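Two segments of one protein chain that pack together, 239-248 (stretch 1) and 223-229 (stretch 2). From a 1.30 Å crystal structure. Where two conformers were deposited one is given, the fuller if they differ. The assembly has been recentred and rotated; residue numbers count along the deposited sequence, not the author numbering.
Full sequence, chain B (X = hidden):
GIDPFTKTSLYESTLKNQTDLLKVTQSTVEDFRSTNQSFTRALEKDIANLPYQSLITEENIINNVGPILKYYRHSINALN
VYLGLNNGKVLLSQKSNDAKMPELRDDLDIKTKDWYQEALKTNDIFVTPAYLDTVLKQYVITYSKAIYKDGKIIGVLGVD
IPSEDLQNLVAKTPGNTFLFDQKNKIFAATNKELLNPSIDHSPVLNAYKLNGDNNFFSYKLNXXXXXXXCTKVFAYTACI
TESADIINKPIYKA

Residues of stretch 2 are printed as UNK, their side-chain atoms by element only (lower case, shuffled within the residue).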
ATOM      1  N   CYS B 239      10.994  -0.013  15.820  1.00  9.66           N
ATOM      2  CA  CYS B 239      11.200   0.837  16.996  1.00 11.11           C
ATOM      3  C   CYS B 239      10.815   2.284  16.726  1.00 10.00           C
ATOM      4  O   CYS B 239      10.816   2.742  15.568  1.00 11.29           O
ATOM      5  CB  CYS B 239      12.673   0.836  17.407  1.00 12.90           C
ATOM      6  SG  CYS B 239      13.359  -0.766  17.877  1.00 14.91           S
ATOM      7  N   ILE B 240      10.502   2.998  17.802  1.00 10.18           N
ATOM      8  CA  ILE B 240      10.374   4.447  17.778  1.00 10.23           C
ATOM      9  C   ILE B 240      11.168   4.985  18.963  1.00 10.77           C
ATOM     10  O   ILE B 240      11.129   4.420  20.068  1.00 12.23           O
ATOM     11  CB  ILE B 240       8.887   4.885  17.824  1.00 10.46           C
ATOM     12  CG1 ILE B 240       8.755   6.368  17.495  1.00 12.14           C
ATOM     13  CG2 ILE B 240       8.223   4.521  19.165  1.00 12.05           C
ATOM     14  CD1 ILE B 240       7.321   6.793  17.233  1.00 12.49           C
ATOM     15  N   THR B 241      11.933   6.046  18.745  1.00 10.85           N
ATOM     16  CA  THR B 241      12.667   6.639  19.852  1.00 10.69           C
ATOM     17  C   THR B 241      12.617   8.153  19.774  1.00 10.91           C
ATOM     18  O   THR B 241      12.414   8.726  18.691  1.00 12.59           O
ATOM     19  CB  THR B 241      14.154   6.205  19.909  1.00 12.67           C
ATOM     20  OG1 THR B 241      14.879   6.803  18.823  1.00 13.83           O
ATOM     21  CG2 THR B 241      14.304   4.690  19.866  1.00 14.38           C
ATOM     22  N   GLU B 242      12.802   8.787  20.928  1.00 12.81           N
ATOM     23  CA  GLU B 242      12.828  10.232  21.007  1.00 13.58           C
ATOM     24  C   GLU B 242      13.780  10.663  22.107  1.00 13.33           C
ATOM     25  O   GLU B 242      13.996   9.935  23.073  1.00 15.49           O
ATOM     26  CB  GLU B 242      11.427  10.773  21.307  1.00 17.84           C
ATOM     27  CG  GLU B 242      11.310  12.283  21.233  1.00 21.68           C
ATOM     28  CD  GLU B 242      11.792  12.854  19.902  1.00 28.28           C
ATOM     29  OE1 GLU B 242      13.016  13.064  19.739  1.00 30.20           O
ATOM     30  OE2 GLU B 242      10.947  13.107  19.021  1.00 33.69           O
ATOM     31  N   SER B 243      14.354  11.849  21.960  1.00 14.64           N
ATOM     32  CA  SER B 243      15.151  12.441  23.029  1.00 16.17           C
ATOM     33  C   SER B 243      14.315  12.638  24.293  1.00 13.26           C
ATOM     34  O   SER B 243      13.160  13.071  24.221  1.00 14.92           O
ATOM     35  CB  SER B 243      15.691  13.795  22.582  1.00 20.24           C
ATOM     36  OG  SER B 243      16.242  14.502  23.667  1.00 28.51           O
ATOM     37  N   ALA B 244      14.900  12.354  25.456  1.00 15.68           N
ATOM     38  CA  ALA B 244      14.214  12.594  26.725  1.00 15.02           C
ATOM     39  C   ALA B 244      13.848  14.072  26.876  1.00 14.87           C
ATOM     40  O   ALA B 244      12.852  14.412  27.518  1.00 15.16           O
ATOM     41  CB  ALA B 244      15.077  12.132  27.893  1.00 18.77           C
ATOM     42  N   ASP B 245      14.656  14.938  26.268  1.00 15.39           N
ATOM     43  CA  ASP B 245      14.429  16.379  26.318  1.00 17.10           C
ATOM     44  C   ASP B 245      13.352  16.858  25.342  1.00 16.78           C
ATOM     45  O   ASP B 245      12.977  18.029  25.358  1.00 18.92           O
ATOM     46  CB  ASP B 245      15.728  17.165  26.110  1.00 19.76           C
ATOM     47  CG  ASP B 245      16.610  17.171  27.340  1.00 26.03           C
ATOM     48  OD1 ASP B 245      16.192  16.631  28.383  1.00 26.65           O
ATOM     49  OD2 ASP B 245      17.720  17.737  27.263  1.00 33.20           O
ATOM     50  N   ILE B 246      12.869  15.958  24.492  0.50 16.55           N
ATOM     51  CA  ILE B 246      11.705  16.262  23.670  0.50 17.07           C
ATOM     52  C   ILE B 246      10.452  15.709  24.346  0.50 15.92           C
ATOM     53  O   ILE B 246       9.396  16.346  24.343  0.50 19.76           O
ATOM     54  CB  ILE B 246      11.867  15.748  22.223  0.50 19.27           C
ATOM     55  CG1 ILE B 246      12.890  16.612  21.482  0.50 21.99           C
ATOM     56  CG2 ILE B 246      10.535  15.778  21.487  0.50 19.51           C
ATOM     57  CD1 ILE B 246      13.192  16.155  20.082  0.50 28.77           C
ATOM     58  N   ILE B 247      10.586  14.534  24.956  1.00 14.69           N
ATOM     59  CA  ILE B 247       9.495  13.955  25.739  1.00 15.11           C
ATOM     60  C   ILE B 247       9.117  14.900  26.892  1.00 16.20           C
ATOM     61  O   ILE B 247       7.938  15.178  27.138  1.00 20.05           O
ATOM     62  CB  ILE B 247       9.883  12.562  26.298  1.00 17.78           C
ATOM     63  CG1 ILE B 247      10.158  11.559  25.154  1.00 24.33           C
ATOM     64  CG2 ILE B 247       8.817  12.064  27.284  1.00 18.59           C
ATOM     65  CD1 ILE B 247       8.956  11.257  24.282  1.00 35.75           C
ATOM     66  N   ASN B 248      10.142  15.406  27.574  1.00 14.89           N
ATOM     67  CA  ASN B 248       9.974  16.328  28.694  1.00 14.62           C
ATOM     68  C   ASN B 248      10.846  17.531  28.396  1.00 14.65           C
ATOM     69  O   ASN B 248      12.046  17.523  28.664  1.00 14.89           O
ATOM     70  CB  ASN B 248      10.418  15.661  30.005  1.00 14.70           C
ATOM     71  CG  ASN B 248      10.281  16.569  31.209  1.00 14.50           C
ATOM     72  OD1 ASN B 248       9.839  17.711  31.097  1.00 15.58           O
ATOM     73  ND2 ASN B 248      10.666  16.062  32.377  1.00 15.73           N
ATOM     74  N   UNK B 223      25.880   9.980  25.429  1.00 39.23           N
ATOM     75  CA  UNK B 223      25.528  10.766  26.612  1.00 53.39           C
ATOM     76  C   UNK B 223      24.217  11.557  26.506  1.00 51.88           C
ATOM     77  O   UNK B 223      24.030  12.551  27.207  1.00 39.28           O
ATOM     78  o   UNK B 223      26.806  11.855  29.415  1.00 66.88           O
ATOM     79  c   UNK B 223      27.250  11.334  28.392  1.00 65.70           C
ATOM     80  n   UNK B 223      28.235  10.443  28.412  1.00 76.56           N
ATOM     81  c   UNK B 223      26.683  11.688  27.028  1.00 57.56           C
ATOM     82  N   UNK B 224      23.315  11.114  25.632  1.00 30.85           N
ATOM     83  CA  UNK B 224      21.976  11.693  25.557  1.00 26.32           C
ATOM     84  C   UNK B 224      20.938  10.681  26.017  1.00 24.63           C
ATOM     85  O   UNK B 224      20.863   9.576  25.473  1.00 24.38           O
ATOM     86  c   UNK B 224      21.637  12.139  24.134  1.00 28.77           C
ATOM     87  c   UNK B 224      20.168  12.538  23.973  1.00 38.64           C
ATOM     88  o   UNK B 224      19.771  11.851  21.728  1.00 30.19           O
ATOM     89  o   UNK B 224      19.456  13.969  22.213  1.00 51.41           O
ATOM     90  c   UNK B 224      19.774  12.805  22.532  1.00 35.27           C
ATOM     91  N   UNK B 225      20.139  11.057  27.014  1.00 21.28           N
ATOM     92  CA  UNK B 225      19.033  10.213  27.464  1.00 20.98           C
ATOM     93  C   UNK B 225      17.923  10.196  26.428  1.00 18.10           C
ATOM     94  O   UNK B 225      17.552  11.235  25.895  1.00 18.28           O
ATOM     95  c   UNK B 225      18.471  10.708  28.796  1.00 24.12           C
ATOM     96  c   UNK B 225      19.373  10.465  29.988  1.00 32.23           C
ATOM     97  o   UNK B 225      20.622   8.646  30.871  1.00 42.31           O
ATOM     98  o   UNK B 225      18.696   8.178  29.928  1.00 36.29           O
ATOM     99  c   UNK B 225      19.575   8.992  30.282  1.00 35.65           C
ATOM    100  N   UNK B 226      17.389   9.010  26.164  1.00 16.05           N
ATOM    101  CA  UNK B 226      16.331   8.835  25.176  1.00 15.09           C
ATOM    102  C   UNK B 226      15.257   7.897  25.717  1.00 14.61           C
ATOM    103  O   UNK B 226      15.457   7.201  26.726  1.00 17.49           O
ATOM    104  c   UNK B 226      16.911   8.283  23.863  1.00 16.49           C
ATOM    105  c   UNK B 226      16.875   9.690  20.217  1.00 16.17           C
ATOM    106  n   UNK B 226      17.344   8.644  20.902  1.00 17.48           N
ATOM    107  n   UNK B 226      15.864   9.518  19.375  1.00 17.00           N
ATOM    108  n   UNK B 226      17.406  10.900  20.363  1.00 19.62           N
ATOM    109  c   UNK B 226      17.970   9.189  23.226  1.00 17.20           C
ATOM    110  c   UNK B 226      18.444   8.691  21.863  1.00 18.03           C
ATOM    111  N   UNK B 227      14.110   7.893  25.048  1.00 13.42           N
ATOM    112  CA  UNK B 227      13.022   6.992  25.376  1.00 13.11           C
ATOM    113  C   UNK B 227      12.651   6.245  24.107  1.00 12.36           C
ATOM    114  O   UNK B 227      12.557   6.831  23.018  1.00 15.01           O
ATOM    115  c   UNK B 227      10.732   6.872  26.516  1.00 17.96           C
ATOM    116  c   UNK B 227       9.396   7.587  26.560  1.00 21.58           C
ATOM    117  c   UNK B 227      11.806   7.765  25.884  1.00 16.07           C
ATOM    118  c   UNK B 227      11.147   6.421  27.924  1.00 20.16           C
ATOM    119  N   UNK B 228      12.423   4.949  24.233  1.00 12.59           N
ATOM    120  CA  UNK B 228      12.100   4.151  23.071  1.00 14.98           C
ATOM    121  C   UNK B 228      11.088   3.068  23.362  1.00 12.25           C
ATOM    122  O   UNK B 228      10.846   2.724  24.523  1.00 12.41           O
ATOM    123  N   UNK B 229      10.502   2.523  22.300  1.00 12.13           N
ATOM    124  CA  UNK B 229       9.712   1.307  22.396  1.00 11.57           C
ATOM    125  C   UNK B 229       9.906   0.561  21.091  1.00 11.84           C
ATOM    126  O   UNK B 229      10.038   1.178  20.019  1.00 12.64           O
ATOM    127  c   UNK B 229       8.243   1.619  22.609  1.00 13.73           C
TER
HETATM  128  O   HOH W   1      17.592  14.131  26.015  1.00 28.16           O
HETATM  129  O   HOH W   2      15.002  11.766  17.887  1.00 44.34           O
HETATM  130  O   HOH W   3       9.636   6.919  21.759  1.00 24.23           O

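Position 223 carries two side-chain carbons, the second bearing one oxygen and one nitrogen: a short amide, so N223. It touches nothing on stretch 1, and its phi/psi of 62/24 is left-handed, a conformation asparagine tolerates better than most residues just before a strand.

At position 224 three carbons run in line and the third carries two oxygens, the carboxylate of E224. With chi1 and chi2 both t, the chain is extended, and its end comes within 3.6 Å of stretch 1, OE1 of E224 facing OG of S243.

Position 225 has the same composition, three carbons ending in two oxygens, and is therefore E225. Its end leads away from stretch 1, which suits a charged group in an exposed place. N of A244 donates to O of E225 at 2.9 Å, and CB of A244 lies 3.8 Å from CB of E225. Water 1 joins O of E225 to OG of S243.

Position 226 shows three carbons, a nitrogen, then a carbon with two more nitrogens. This guanidinium defines R226. Although its CB points sideways, the long chain brings NH2 of R226 to OG1 of T241 at 2.9 Å, while NH1 of R226 forms a salt bridge with OE2 of E224, also 2.9 Å. One face of the group is covered by backbone atoms of E242 and S243, and water 2 links NH2 to OE1 of E242.

Four carbons forked at the second mark position 227 as L227. Its CB lies 4.2 Å from CG1 of I247, an apolar contact that ties the strand to the helix following strand 239-243.

Position 228 has no side-chain atoms and is G228. An ideal CB here would sit only 3.0 Å from CG2 of T241, a tight fit, so the bare backbone leaves room for the threonine methyl.

A single carbon at position 229 identifies A229, a small residue in a buried place, on the same face as I240.

The contact is an antiparallel ladder. I240 pairs with A229 and E242 with L227, each through two backbone hydrogen bonds: N of E242 to O of L227 is 2.9 Å, and N of L227 to O of E242 is 2.8 Å. Between them, T241 and G228 form a non-hydrogen-bonded pair whose CA atoms approach to 4.1 Å. Beyond the ladder, the A244 bond to E225 holds the helix start, while the arginine and leucine add polar and apolar side-chain anchors.

Stretch 2 (223-229) NEERLGA
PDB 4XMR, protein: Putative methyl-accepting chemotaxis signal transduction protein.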